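Local atomic coordinates of putative protease I (PDB entry 3CNE), a protein that binds flavins such as lumichrome, riboflavin, FMN and FAD, may serve as a homodimeric flavin store, and appears to lack protease or chaperone activity. Residues Ala6-Asn11 with Asp68-Ser73; Lys124-Ala129 with Glu149-Phe154; Phe19-Ala24 with Thr165-Val170; Gly62-Phe67 with Lys98-Lys103; Phe35-Thr40 with Gln87-Asp92. All blocks are in the same frame, centred on the assembly; numbering follows the deposited sequence.

Interaction 1 of 5, residues Ala6-Asn11 with Asp68-Ser73; sequences AVLAVN and DALVFS
The end of the F72 ring, its CG anti to the backbone N, comes near the neighbouring strand and is met at its edge, near the ring plane, by CD1 of L8. V10 comes in obliquely, its CG1 3.6 Å from CZ of F72, the two side chains crossing at about a right angle. On the same face of the sheet CD1 of L8 lies 3.9 Å from both CD1 and CD2 of L70, again a right-angled crossing, and helix 88-102 packs over this group through L93 and F100. The two strands are central, parallel neighbours in the sheet of the DJ-1/PfpI fold, the register running A6-L70, V7-V71, L8-F72 and A9-S73. Four backbone bonds join them. A6 N gives to A69 O from above the carbonyl plane, whereas V71 N reaches A6 O in the plane at 2.8 Å. L8 N to V71 O, at 2.8 Å, and S73 N to L8 O, at 2.9 Å, both come in nearly along the C=O axis. V7 and V71 point to the other face, CG2 of V7 4.2 Å from CB of V71, where helix 15-27 covers them. Beyond the last bond, V10 N and S73 O are buried without a polar partner.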
# COMPACT_ATOMS: atom_id res chain seq x y z
N ALA A 6 -1.09 -5.23 -17.07
CA ALA A 6 -0.71 -6.42 -16.33
C ALA A 6 0.21 -5.97 -15.22
O ALA A 6 1.29 -5.40 -15.46
CB ALA A 6 -0.03 -7.45 -17.24
N VAL A 7 -0.22 -6.22 -13.98
CA VAL A 7 0.57 -5.92 -12.81
C VAL A 7 1.28 -7.19 -12.31
O VAL A 7 0.64 -8.21 -12.03
CB VAL A 7 -0.31 -5.33 -11.69
CG1 VAL A 7 0.53 -4.95 -10.48
CG2 VAL A 7 -1.06 -4.08 -12.23
N LEU A 8 2.60 -7.11 -12.15
CA LEU A 8 3.37 -8.24 -11.64
C LEU A 8 3.76 -7.99 -10.20
O LEU A 8 4.45 -7.00 -9.91
CB LEU A 8 4.62 -8.47 -12.48
CG LEU A 8 4.48 -8.53 -14.01
CD1 LEU A 8 5.86 -8.80 -14.63
CD2 LEU A 8 3.49 -9.60 -14.44
N ALA A 9 3.31 -8.88 -9.32
CA ALA A 9 3.60 -8.81 -7.90
C ALA A 9 4.56 -9.94 -7.50
O ALA A 9 4.24 -11.12 -7.68
CB ALA A 9 2.30 -8.86 -7.07
N VAL A 10 5.75 -9.58 -7.03
CA VAL A 10 6.70 -10.60 -6.64
C VAL A 10 6.33 -11.09 -5.22
O VAL A 10 5.40 -10.58 -4.64
CB VAL A 10 8.15 -10.11 -6.70
CG1 VAL A 10 8.56 -9.94 -8.20
CG2 VAL A 10 8.35 -8.79 -5.87
N ASN A 11 7.04 -12.07 -4.71
CA ASN A 11 6.67 -12.63 -3.41
C ASN A 11 7.90 -12.79 -2.54
O ASN A 11 8.70 -13.72 -2.76
CB ASN A 11 6.00 -13.97 -3.65
CG ASN A 11 5.54 -14.62 -2.40
OD1 ASN A 11 5.29 -13.97 -1.40
ND2 ASN A 11 5.42 -15.95 -2.44
N ASP A 68 -1.76 -3.56 -22.53
CA ASP A 68 -1.14 -2.37 -23.11
C ASP A 68 0.11 -1.94 -22.32
O ASP A 68 0.92 -1.15 -22.79
CB ASP A 68 -2.16 -1.25 -23.12
CG ASP A 68 -3.36 -1.59 -23.98
OD1 ASP A 68 -3.24 -1.50 -25.21
OD2 ASP A 68 -4.41 -1.98 -23.44
N ALA A 69 0.20 -2.45 -21.09
CA ALA A 69 1.17 -1.95 -20.11
C ALA A 69 1.52 -3.07 -19.16
O ALA A 69 0.70 -3.95 -18.90
CB ALA A 69 0.60 -0.76 -19.32
N LEU A 70 2.76 -3.03 -18.66
CA LEU A 70 3.22 -3.89 -17.59
C LEU A 70 3.68 -3.00 -16.44
O LEU A 70 4.41 -2.03 -16.66
CB LEU A 70 4.36 -4.76 -18.07
CG LEU A 70 4.96 -5.86 -17.18
CD1 LEU A 70 5.65 -6.90 -18.02
CD2 LEU A 70 6.00 -5.25 -16.23
N VAL A 71 3.22 -3.33 -15.23
CA VAL A 71 3.78 -2.76 -14.00
C VAL A 71 4.62 -3.83 -13.29
O VAL A 71 4.15 -4.95 -13.08
CB VAL A 71 2.68 -2.25 -13.02
CG1 VAL A 71 3.27 -1.91 -11.69
CG2 VAL A 71 1.96 -1.02 -13.60
N PHE A 72 5.86 -3.49 -12.95
CA PHE A 72 6.66 -4.38 -12.12
C PHE A 72 6.69 -3.82 -10.71
O PHE A 72 7.31 -2.77 -10.45
CB PHE A 72 8.10 -4.57 -12.62
CG PHE A 72 8.88 -5.54 -11.76
CD1 PHE A 72 8.74 -6.91 -11.95
CD2 PHE A 72 9.68 -5.08 -10.72
CE1 PHE A 72 9.43 -7.85 -11.11
CE2 PHE A 72 10.39 -5.99 -9.91
CZ PHE A 72 10.24 -7.37 -10.11
N SER A 73 6.03 -4.52 -9.81
CA SER A 73 5.89 -4.04 -8.44
C SER A 73 6.90 -4.81 -7.56
O SER A 73 6.76 -6.01 -7.31
CB SER A 73 4.44 -4.22 -7.96
OG SER A 73 4.13 -3.30 -6.93

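Interaction 2 of 5, residues Lys124-Ala129 with Glu149-Phe154; sequences KGKKVA and EIDGNF
A single direct hydrogen bond joins the segments: K127 N gives to OD2 of D151 at 2.8 Å, nearly straight at 172°, using the anti lone pair of that oxygen. D151 belongs to strand 148-151, an edge of the mixed sheet in this DJ-1/PfpI fold, and opens a type II' beta turn, D151 to F154, that leads into strand 154-157. The acid thus ties the start of the outlying strand 127-129 to the turn end of a beta hairpin, side chain to backbone. With CG anti to its own N (chi1 -165°), the carboxylate reaches across, and its other oxygen, OD1, accepts from a water at 2.6 Å. That water in turn accepts from NZ of K126 at 2.7 Å, bridging charges that do not touch. A second water lies between K127 O, at 2.9 Å, and E149 O. The carboxylate of E149 is held outside the pair, OE2 bonding OG1 of T144; its bent chain lays CG 3.7 Å from A129 N. Lysine ammonium groups gather near the two acids without reaching salt-bridge distance, and would be expected to help keep the carboxylates ionised. The chain of K126, bent at chi2 (-72°), crosses F154 at about a right angle, its CG approaching the ring obliquely, 3.8 Å from CD2 of F154.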
# COMPACT_ATOMS: atom_id res chain seq x y z
N LYS A 124 17.81 -0.72 -23.59
CA LYS A 124 18.93 -0.17 -24.38
C LYS A 124 18.74 1.33 -24.61
O LYS A 124 17.74 1.72 -25.18
CB LYS A 124 19.08 -0.84 -25.75
CG LYS A 124 18.90 -2.36 -25.81
CD LYS A 124 20.25 -3.11 -25.78
CE LYS A 124 20.05 -4.62 -25.72
NZ LYS A 124 21.31 -5.31 -25.25
N GLY A 125 19.69 2.13 -24.13
CA GLY A 125 19.72 3.58 -24.40
C GLY A 125 18.66 4.46 -23.75
O GLY A 125 18.56 5.65 -24.06
N LYS A 126 17.88 3.90 -22.83
CA LYS A 126 16.82 4.67 -22.17
C LYS A 126 17.24 5.04 -20.78
O LYS A 126 17.90 4.25 -20.08
CB LYS A 126 15.50 3.89 -22.09
CG LYS A 126 14.95 3.40 -23.43
CD LYS A 126 14.41 4.55 -24.27
CE LYS A 126 14.31 4.12 -25.72
NZ LYS A 126 13.93 5.25 -26.59
N LYS A 127 16.85 6.24 -20.36
CA LYS A 127 17.05 6.68 -19.00
C LYS A 127 16.08 5.98 -18.07
O LYS A 127 14.89 5.86 -18.39
CB LYS A 127 16.90 8.19 -18.88
CG LYS A 127 18.17 8.94 -19.32
CD LYS A 127 17.91 10.44 -19.47
CE LYS A 127 17.01 10.71 -20.67
NZ LYS A 127 16.42 12.10 -20.64
N VAL A 128 16.59 5.49 -16.96
CA VAL A 128 15.77 4.84 -15.94
C VAL A 128 16.13 5.34 -14.57
O VAL A 128 17.29 5.68 -14.30
CB VAL A 128 15.90 3.29 -15.93
CG1 VAL A 128 15.32 2.66 -17.19
CG2 VAL A 128 17.37 2.83 -15.69
N ALA A 129 15.12 5.38 -13.70
CA ALA A 129 15.33 5.61 -12.29
C ALA A 129 15.27 4.25 -11.62
O ALA A 129 14.50 3.36 -12.00
CB ALA A 129 14.27 6.52 -11.74
N GLU A 149 11.95 8.69 -13.92
CA GLU A 149 12.36 8.93 -15.30
C GLU A 149 11.27 8.40 -16.21
O GLU A 149 10.77 7.28 -16.02
CB GLU A 149 13.68 8.20 -15.64
CG GLU A 149 14.93 8.82 -15.02
CD GLU A 149 15.29 10.22 -15.56
OE1 GLU A 149 14.71 10.68 -16.56
OE2 GLU A 149 16.19 10.86 -14.98
N ILE A 150 10.90 9.22 -17.19
CA ILE A 150 10.03 8.80 -18.26
C ILE A 150 10.83 8.96 -19.53
O ILE A 150 11.25 10.06 -19.88
CB ILE A 150 8.68 9.58 -18.25
CG1 ILE A 150 7.90 9.25 -16.98
CG2 ILE A 150 7.85 9.25 -19.51
CD1 ILE A 150 6.66 10.09 -16.77
N ASP A 151 11.10 7.84 -20.19
CA ASP A 151 11.88 7.83 -21.40
C ASP A 151 11.33 6.76 -22.31
O ASP A 151 11.48 5.55 -22.07
CB ASP A 151 13.38 7.60 -21.11
CG ASP A 151 14.26 7.95 -22.33
OD1 ASP A 151 13.69 8.42 -23.32
OD2 ASP A 151 15.50 7.76 -22.30
N GLY A 152 10.68 7.23 -23.38
CA GLY A 152 10.07 6.35 -24.36
C GLY A 152 8.90 5.66 -23.70
O GLY A 152 8.01 6.33 -23.19
N ASN A 153 8.91 4.34 -23.71
CA ASN A 153 7.84 3.56 -23.08
C ASN A 153 8.09 3.25 -21.60
O ASN A 153 7.27 2.58 -20.98
CB ASN A 153 7.59 2.27 -23.85
CG ASN A 153 7.28 2.52 -25.30
OD1 ASN A 153 6.53 3.45 -25.65
ND2 ASN A 153 7.87 1.70 -26.17
N PHE A 154 9.19 3.77 -21.04
CA PHE A 154 9.59 3.45 -19.68
C PHE A 154 9.24 4.53 -18.67
O PHE A 154 9.64 5.68 -18.81
CB PHE A 154 11.10 3.14 -19.61
CG PHE A 154 11.48 1.90 -20.35
CD1 PHE A 154 11.45 0.66 -19.72
CD2 PHE A 154 11.83 1.97 -21.69
CE1 PHE A 154 11.76 -0.51 -20.43
CE2 PHE A 154 12.17 0.80 -22.40
CZ PHE A 154 12.13 -0.42 -21.77
O HOH W 1 13.85 7.88 -25.90
O HOH W 2 12.33 5.13 -17.34

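Interaction 3 of 5, residues Phe19-Ala24 with Thr165-Val170; sequences FQYLEA and TMLPKV
Helix 15-27, which lines the flavin site and the dimer interface, meets the N-terminal end of the C-terminal helix 167-174 through one leucine and an aromatic edge. L167 does most of the touching. Its CG is anti to the backbone N (chi1 -166°), sending the two methyls across to the other helix: CD2 lies 3.8 Å from CB of A24 and 3.7 Å from the carbonyl O of Q20, while CD1 approaches CD1 of Y21 obliquely at 4.2 Å. M166, a selenomethionine at the N-cap position, brings its terminal methyl CE to the edge of the Y21 ring, 4.2 Å from CE1 of Y21 and near the ring plane. In the DJ-1/PfpI fold here, these two helices lie side by side against the sheet, with I108 of strand 106-110 touching both Y21 and M166. The polar ends turn elsewhere: OH of Y21 is hydrogen-bonded to ND1 of H110, which anchors the hydroxyl end of the ring, and NE2 of Q20 to the carbonyl of E160. The Q20 side chain comes within about 4 Å, at the nearest atoms, of the bound FMN, and W164, a riboflavin-binding residue, immediately precedes T165. Farther round helix 15-27, F19 meets F19 of the second subunit.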
# COMPACT_ATOMS: atom_id res chain seq x y z
N PHE A 19 -0.03 -1.01 -3.90
CA PHE A 19 -1.29 -0.33 -3.74
C PHE A 19 -1.34 1.12 -4.21
O PHE A 19 -2.41 1.61 -4.58
CB PHE A 19 -1.86 -0.55 -2.34
CG PHE A 19 -2.40 -1.92 -2.17
CD1 PHE A 19 -1.63 -2.91 -1.61
CD2 PHE A 19 -3.66 -2.24 -2.69
CE1 PHE A 19 -2.13 -4.22 -1.47
CE2 PHE A 19 -4.15 -3.53 -2.57
CZ PHE A 19 -3.38 -4.51 -1.97
N GLN A 20 -0.21 1.80 -4.19
CA GLN A 20 -0.13 3.09 -4.89
C GLN A 20 -0.55 2.96 -6.35
O GLN A 20 -1.34 3.75 -6.83
CB GLN A 20 1.30 3.66 -4.82
CG GLN A 20 1.62 4.30 -3.49
CD GLN A 20 2.93 5.05 -3.57
OE1 GLN A 20 2.99 6.15 -4.15
NE2 GLN A 20 3.99 4.46 -3.04
N TYR A 21 -0.06 1.93 -7.04
CA TYR A 21 -0.52 1.66 -8.39
C TYR A 21 -2.01 1.29 -8.40
O TYR A 21 -2.78 1.86 -9.18
CB TYR A 21 0.27 0.53 -9.06
CG TYR A 21 1.75 0.79 -9.27
CD1 TYR A 21 2.19 1.83 -10.11
CD2 TYR A 21 2.72 -0.03 -8.67
CE1 TYR A 21 3.56 2.07 -10.32
CE2 TYR A 21 4.08 0.20 -8.89
CZ TYR A 21 4.48 1.25 -9.72
OH TYR A 21 5.82 1.50 -9.93
N LEU A 22 -2.41 0.34 -7.55
CA LEU A 22 -3.75 -0.24 -7.68
C LEU A 22 -4.82 0.76 -7.32
O LEU A 22 -5.87 0.80 -7.96
CB LEU A 22 -3.90 -1.54 -6.91
CG LEU A 22 -2.88 -2.64 -7.22
CD1 LEU A 22 -3.25 -3.92 -6.48
CD2 LEU A 22 -2.71 -2.89 -8.73
N GLU A 23 -4.57 1.56 -6.28
CA GLU A 23 -5.51 2.61 -5.92
C GLU A 23 -5.66 3.60 -7.06
O GLU A 23 -6.79 3.97 -7.44
CB GLU A 23 -5.08 3.34 -4.67
CG GLU A 23 -6.07 4.42 -4.29
CD GLU A 23 -5.52 5.35 -3.29
OE1 GLU A 23 -4.38 5.83 -3.49
OE2 GLU A 23 -6.23 5.59 -2.30
N ALA A 24 -4.53 4.05 -7.58
CA ALA A 24 -4.58 5.01 -8.71
C ALA A 24 -5.37 4.46 -9.91
O ALA A 24 -6.23 5.17 -10.45
CB ALA A 24 -3.17 5.47 -9.12
N THR A 165 5.89 10.95 -7.85
CA THR A 165 6.49 11.91 -8.82
C THR A 165 6.18 11.59 -10.29
O THR A 165 6.29 12.47 -11.15
CB THR A 165 8.02 12.07 -8.68
OG1 THR A 165 8.69 10.85 -9.05
CG2 THR A 165 8.41 12.52 -7.29
N MSE A 166 5.80 10.36 -10.59
CA MSE A 166 5.52 9.98 -11.97
C MSE A 166 4.10 9.45 -12.17
O MSE A 166 3.67 9.26 -13.28
CB MSE A 166 6.51 8.94 -12.46
CG MSE A 166 6.49 7.66 -11.64
SE MSE A 166 7.19 6.11 -12.59
CE MSE A 166 5.56 5.03 -12.53
N LEU A 167 3.39 9.18 -11.08
CA LEU A 167 2.11 8.50 -11.16
C LEU A 167 1.03 9.29 -11.93
O LEU A 167 0.28 8.69 -12.71
CB LEU A 167 1.64 8.08 -9.75
CG LEU A 167 0.50 7.08 -9.64
CD1 LEU A 167 0.79 5.81 -10.42
CD2 LEU A 167 0.23 6.77 -8.15
N PRO A 168 0.96 10.63 -11.76
CA PRO A 168 -0.00 11.38 -12.59
C PRO A 168 0.27 11.23 -14.09
O PRO A 168 -0.68 11.13 -14.87
CB PRO A 168 0.23 12.84 -12.16
CG PRO A 168 0.74 12.71 -10.74
CD PRO A 168 1.69 11.54 -10.86
N LYS A 169 1.54 11.21 -14.49
CA LYS A 169 1.90 10.99 -15.89
C LYS A 169 1.51 9.57 -16.34
O LYS A 169 1.07 9.37 -17.46
CB LYS A 169 3.40 11.26 -16.14
CG LYS A 169 3.80 12.75 -16.02
CD LYS A 169 5.25 13.05 -16.44
CE LYS A 169 6.32 12.67 -15.38
NZ LYS A 169 6.74 13.75 -14.40
N VAL A 170 1.67 8.58 -15.45
CA VAL A 170 1.32 7.19 -15.78
C VAL A 170 -0.18 7.09 -16.01
O VAL A 170 -0.63 6.47 -16.97
CB VAL A 170 1.73 6.22 -14.67
CG1 VAL A 170 1.23 4.80 -14.99
CG2 VAL A 170 3.22 6.24 -14.52

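Interaction 4 of 5, residues Gly62-Phe67 with Lys98-Lys103; sequences GHEDEF and KTFGEK
The backbone of 64-66 makes a short 3-10 turn, E66 N bonding H63 O and F67 N bonding E64 O, beside the last turn of helix 88-102, which K103 ends by leaving helical angles. E64 carries the contact. Its CB and CG both lie 3.4 Å from CE1 of F100, CG being anti to the carbonyl carbon; the bend at chi2 (89°) then turns the carboxylate to T99, CD of E64 3.5 Å from CG2 of T99. The E64 and T99 side chains cross at about a right angle, the carboxylate plane 66° from the F100 ring. Both carboxylate oxygens draw weak bonds from G62 N, a hold within the loop itself. The carbonyl O of E64 lies over one face of the F100 ring, and CB of F67 touches the edge near its plane, 3.8 Å from CE2 of F100. In this DJ-1/PfpI fold the loop leads into strand 69-73, and helix 88-102 is the crossover from that strand to its parallel neighbour 106-110, so the end of this beta-alpha-beta crossover helix packs beside the entry to its first strand; A6 of strand 4-9 packs on both F67 and F100. On the exposed side K103 reaches D65: NZ makes a long salt bridge, 3.3 Å, to OD2 of D65, approached from 50° above the carboxylate plane. OD1 of D65 pairs with K105, whose ammonium group also bonds F67 O.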
# COMPACT_ATOMS: atom_id res chain seq x y z
N GLY A 62 2.24 -15.88 -23.41
CA GLY A 62 1.45 -16.09 -24.60
C GLY A 62 0.29 -15.13 -24.69
O GLY A 62 -0.35 -15.02 -25.73
N HIS A 63 0.00 -14.41 -23.60
CA HIS A 63 -1.10 -13.45 -23.59
C HIS A 63 -0.65 -11.99 -23.42
O HIS A 63 -1.45 -11.12 -23.08
CB HIS A 63 -2.13 -13.79 -22.50
CG HIS A 63 -2.74 -15.15 -22.64
ND1 HIS A 63 -2.18 -16.28 -22.07
CD2 HIS A 63 -3.88 -15.57 -23.24
CE1 HIS A 63 -2.94 -17.33 -22.33
NE2 HIS A 63 -3.98 -16.93 -23.04
N GLU A 64 0.64 -11.72 -23.64
CA GLU A 64 1.18 -10.38 -23.43
C GLU A 64 0.52 -9.32 -24.33
O GLU A 64 0.42 -8.15 -23.96
CB GLU A 64 2.70 -10.37 -23.60
CG GLU A 64 3.48 -11.33 -22.69
CD GLU A 64 3.68 -12.72 -23.30
OE1 GLU A 64 2.92 -13.10 -24.20
OE2 GLU A 64 4.62 -13.44 -22.85
N ASP A 65 0.10 -9.73 -25.53
CA ASP A 65 -0.50 -8.80 -26.49
C ASP A 65 -1.95 -8.47 -26.11
O ASP A 65 -2.62 -7.70 -26.78
CB ASP A 65 -0.39 -9.36 -27.92
CG ASP A 65 0.11 -8.33 -28.92
OD1 ASP A 65 0.01 -7.09 -28.67
OD2 ASP A 65 0.59 -8.76 -30.00
N GLU A 66 -2.42 -9.03 -25.00
CA GLU A 66 -3.74 -8.77 -24.46
C GLU A 66 -3.71 -7.53 -23.56
O GLU A 66 -4.75 -7.07 -23.09
CB GLU A 66 -4.15 -9.95 -23.61
CG GLU A 66 -5.46 -10.59 -23.97
CD GLU A 66 -5.45 -12.05 -23.61
OE1 GLU A 66 -4.92 -12.86 -24.43
OE2 GLU A 66 -5.96 -12.40 -22.51
N PHE A 67 -2.52 -7.02 -23.31
CA PHE A 67 -2.34 -5.92 -22.38
C PHE A 67 -1.63 -4.77 -23.07
O PHE A 67 -1.00 -4.97 -24.11
CB PHE A 67 -1.59 -6.39 -21.15
CG PHE A 67 -2.37 -7.36 -20.29
CD1 PHE A 67 -3.16 -6.90 -19.25
CD2 PHE A 67 -2.30 -8.73 -20.53
CE1 PHE A 67 -3.88 -7.80 -18.45
CE2 PHE A 67 -3.02 -9.64 -19.74
CZ PHE A 67 -3.81 -9.17 -18.70
N LYS A 98 10.59 -9.34 -21.42
CA LYS A 98 11.17 -9.22 -22.78
C LYS A 98 10.07 -9.06 -23.81
O LYS A 98 10.15 -8.17 -24.64
CB LYS A 98 12.06 -10.42 -23.11
CG LYS A 98 13.01 -10.17 -24.31
CD LYS A 98 13.77 -11.46 -24.68
CE LYS A 98 14.61 -11.29 -25.98
NZ LYS A 98 16.07 -11.19 -25.70
N THR A 99 9.05 -9.91 -23.75
CA THR A 99 7.97 -9.88 -24.72
C THR A 99 7.20 -8.56 -24.70
O THR A 99 7.00 -7.95 -25.74
CB THR A 99 7.03 -11.05 -24.50
OG1 THR A 99 7.77 -12.26 -24.63
CG2 THR A 99 5.89 -11.03 -25.50
N PHE A 100 6.79 -8.10 -23.52
CA PHE A 100 6.16 -6.79 -23.40
C PHE A 100 7.00 -5.66 -24.02
O PHE A 100 6.48 -4.82 -24.73
CB PHE A 100 5.86 -6.47 -21.93
CG PHE A 100 4.49 -6.92 -21.47
CD1 PHE A 100 4.24 -8.24 -21.16
CD2 PHE A 100 3.44 -5.99 -21.37
CE1 PHE A 100 2.96 -8.65 -20.71
CE2 PHE A 100 2.18 -6.38 -20.91
CZ PHE A 100 1.93 -7.70 -20.60
N GLY A 101 8.31 -5.65 -23.73
CA GLY A 101 9.21 -4.60 -24.18
C GLY A 101 9.40 -4.66 -25.70
O GLY A 101 9.28 -3.64 -26.38
N GLU A 102 9.66 -5.87 -26.20
CA GLU A 102 9.71 -6.16 -27.65
C GLU A 102 8.44 -5.73 -28.39
O GLU A 102 8.51 -5.31 -29.56
CB GLU A 102 9.95 -7.65 -27.89
CG GLU A 102 11.39 -8.07 -27.68
CD GLU A 102 11.62 -9.58 -27.87
OE1 GLU A 102 10.63 -10.36 -28.01
OE2 GLU A 102 12.81 -9.97 -27.87
N LYS A 103 7.28 -5.83 -27.73
CA LYS A 103 6.03 -5.47 -28.39
C LYS A 103 5.65 -4.02 -28.19
O LYS A 103 4.53 -3.62 -28.52
CB LYS A 103 4.89 -6.41 -27.99
CG LYS A 103 5.06 -7.84 -28.47
CD LYS A 103 3.86 -8.71 -28.06
CE LYS A 103 4.09 -10.19 -28.41
NZ LYS A 103 2.91 -10.88 -29.05

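Interaction 5 of 5, residues Phe35-Thr40 with Gln87-Asp92; sequences FAVSDT and QPYNVD
At one end of the DJ-1/PfpI sheet, the loop leaving strand 31-36 meets the N-terminal turn of helix 88-102, with Q87 at the N-cap position. V37 is the centre of an inverse gamma turn, closed by a weak bond from S38 N to A36 O, that brings S38 against one face of the Y89 ring. The ring is sandwiched. CA of S38 stands over its centre, 3.6 Å from the centroid and 12° off the normal, a CH-pi contact; CB of Q87 lies against the opposite face, 3.6 Å above the plane and offset toward the rim. Y89 adopts the crowded position for CG, between its N and carbonyl carbon (chi1 40°), which lays the ring flat along the loop, CD2 of Y89 3.3 Å from C of S38. On the other flank CD1 of Y89 is 3.4 Å from O of V37, approached obliquely. CG1 of V37, anti to its backbone N, lies 3.9 Å from OD1 of N90, whose ND2 bonds the carbonyl O of Y84. V37 ties the loop to strand 4-9 by a backbone hydrogen bond with A9. At the ring's tip one water joins the two hydroxyls, 2.8 Å from OG of S38 and 3.0 Å from OH of Y89.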
# COMPACT_ATOMS: atom_id res chain seq x y z
N PHE A 35 -0.81 -10.40 -11.35
CA PHE A 35 -0.18 -11.71 -11.53
C PHE A 35 0.91 -11.91 -10.52
O PHE A 35 1.84 -11.09 -10.42
CB PHE A 35 0.45 -11.88 -12.95
CG PHE A 35 -0.53 -11.81 -14.08
CD1 PHE A 35 -1.03 -12.99 -14.66
CD2 PHE A 35 -0.95 -10.58 -14.60
CE1 PHE A 35 -1.94 -12.94 -15.72
CE2 PHE A 35 -1.85 -10.51 -15.65
CZ PHE A 35 -2.34 -11.71 -16.24
N ALA A 36 0.81 -13.00 -9.77
CA ALA A 36 1.88 -13.37 -8.84
C ALA A 36 3.10 -13.90 -9.57
O ALA A 36 2.99 -14.79 -10.39
CB ALA A 36 1.38 -14.41 -7.82
N VAL A 37 4.27 -13.35 -9.26
CA VAL A 37 5.51 -13.95 -9.71
C VAL A 37 5.85 -15.03 -8.69
O VAL A 37 6.76 -14.87 -7.86
CB VAL A 37 6.64 -12.94 -9.81
CG1 VAL A 37 7.90 -13.62 -10.36
CG2 VAL A 37 6.22 -11.80 -10.77
N SER A 38 5.12 -16.13 -8.79
CA SER A 38 5.16 -17.16 -7.78
C SER A 38 4.51 -18.40 -8.37
O SER A 38 4.03 -18.38 -9.51
CB SER A 38 4.44 -16.69 -6.49
OG SER A 38 4.70 -17.61 -5.44
N ASP A 39 4.49 -19.48 -7.59
CA ASP A 39 3.89 -20.73 -8.04
C ASP A 39 2.38 -20.78 -7.79
O ASP A 39 1.68 -21.64 -8.36
CB ASP A 39 4.61 -21.91 -7.36
CG ASP A 39 4.54 -21.85 -5.84
OD1 ASP A 39 4.85 -20.79 -5.26
OD2 ASP A 39 4.19 -22.89 -5.22
N THR A 40 1.89 -19.90 -6.90
CA THR A 40 0.45 -19.75 -6.63
C THR A 40 0.07 -18.27 -6.53
O THR A 40 0.91 -17.41 -6.34
CB THR A 40 0.00 -20.45 -5.29
OG1 THR A 40 0.32 -19.60 -4.18
CG2 THR A 40 0.68 -21.82 -5.09
N GLN A 87 13.54 -21.44 -10.01
CA GLN A 87 12.13 -21.16 -9.84
C GLN A 87 11.57 -20.80 -11.21
O GLN A 87 11.95 -19.79 -11.79
CB GLN A 87 11.94 -20.05 -8.81
CG GLN A 87 12.33 -20.49 -7.39
CD GLN A 87 12.29 -19.36 -6.36
OE1 GLN A 87 12.35 -18.18 -6.69
NE2 GLN A 87 12.19 -19.72 -5.10
N PRO A 88 10.66 -21.63 -11.75
CA PRO A 88 10.16 -21.39 -13.12
C PRO A 88 9.52 -20.02 -13.29
O PRO A 88 9.59 -19.44 -14.39
CB PRO A 88 9.10 -22.49 -13.29
CG PRO A 88 9.64 -23.62 -12.36
CD PRO A 88 10.09 -22.86 -11.17
N TYR A 89 8.96 -19.47 -12.23
CA TYR A 89 8.30 -18.18 -12.37
C TYR A 89 9.27 -17.04 -12.58
O TYR A 89 8.88 -15.99 -13.12
CB TYR A 89 7.36 -17.87 -11.21
CG TYR A 89 7.87 -18.28 -9.84
CD1 TYR A 89 8.70 -17.42 -9.11
CD2 TYR A 89 7.49 -19.49 -9.28
CE1 TYR A 89 9.15 -17.74 -7.85
CE2 TYR A 89 7.93 -19.85 -7.98
CZ TYR A 89 8.77 -18.97 -7.29
OH TYR A 89 9.22 -19.25 -6.03
N ASN A 90 10.52 -17.23 -12.15
CA ASN A 90 11.55 -16.23 -12.38
C ASN A 90 12.04 -16.25 -13.82
O ASN A 90 12.42 -15.23 -14.37
CB ASN A 90 12.70 -16.41 -11.42
CG ASN A 90 12.32 -16.01 -10.02
OD1 ASN A 90 11.40 -15.21 -9.84
ND2 ASN A 90 12.96 -16.59 -9.04
N VAL A 91 12.02 -17.44 -14.41
CA VAL A 91 12.33 -17.60 -15.83
C VAL A 91 11.18 -16.99 -16.64
O VAL A 91 11.41 -16.22 -17.59
CB VAL A 91 12.58 -19.08 -16.20
CG1 VAL A 91 12.67 -19.26 -17.72
CG2 VAL A 91 13.85 -19.64 -15.48
N ASP A 92 9.95 -17.32 -16.25
CA ASP A 92 8.78 -16.70 -16.86
C ASP A 92 8.81 -15.17 -16.77
O ASP A 92 8.50 -14.51 -17.73
CB ASP A 92 7.49 -17.22 -16.26
CG ASP A 92 7.27 -18.70 -16.53
OD1 ASP A 92 7.93 -19.26 -17.45
OD2 ASP A 92 6.44 -19.31 -15.80
O HOH W 3 7.34 -17.35 -4.57

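Interactions 1, 3 and 5 are buried, 2 and 4 partly exposed. Interaction 1 is the core, and three others lean on it. Interaction 4 packs F67 and F100 against A6, A69 and L70; interaction 3 brings Y21 to V71 on the other face of the sheet; interaction 5 continues from strand 4-9 through probable backbone bonds, V7 to F35 and A9 to V37. Interactions 4 and 5 hold opposite ends of helix 88-102 and touch through F67 and F35. Interaction 2 is peripheral, centred about 17 Å from interaction 1, and meets only interaction 3, I150 against K169. Chemistry follows place: backbone bonds in the sheet, apolar packing between helices, a salt bridge in interaction 4, and waters in interactions 2 and 5.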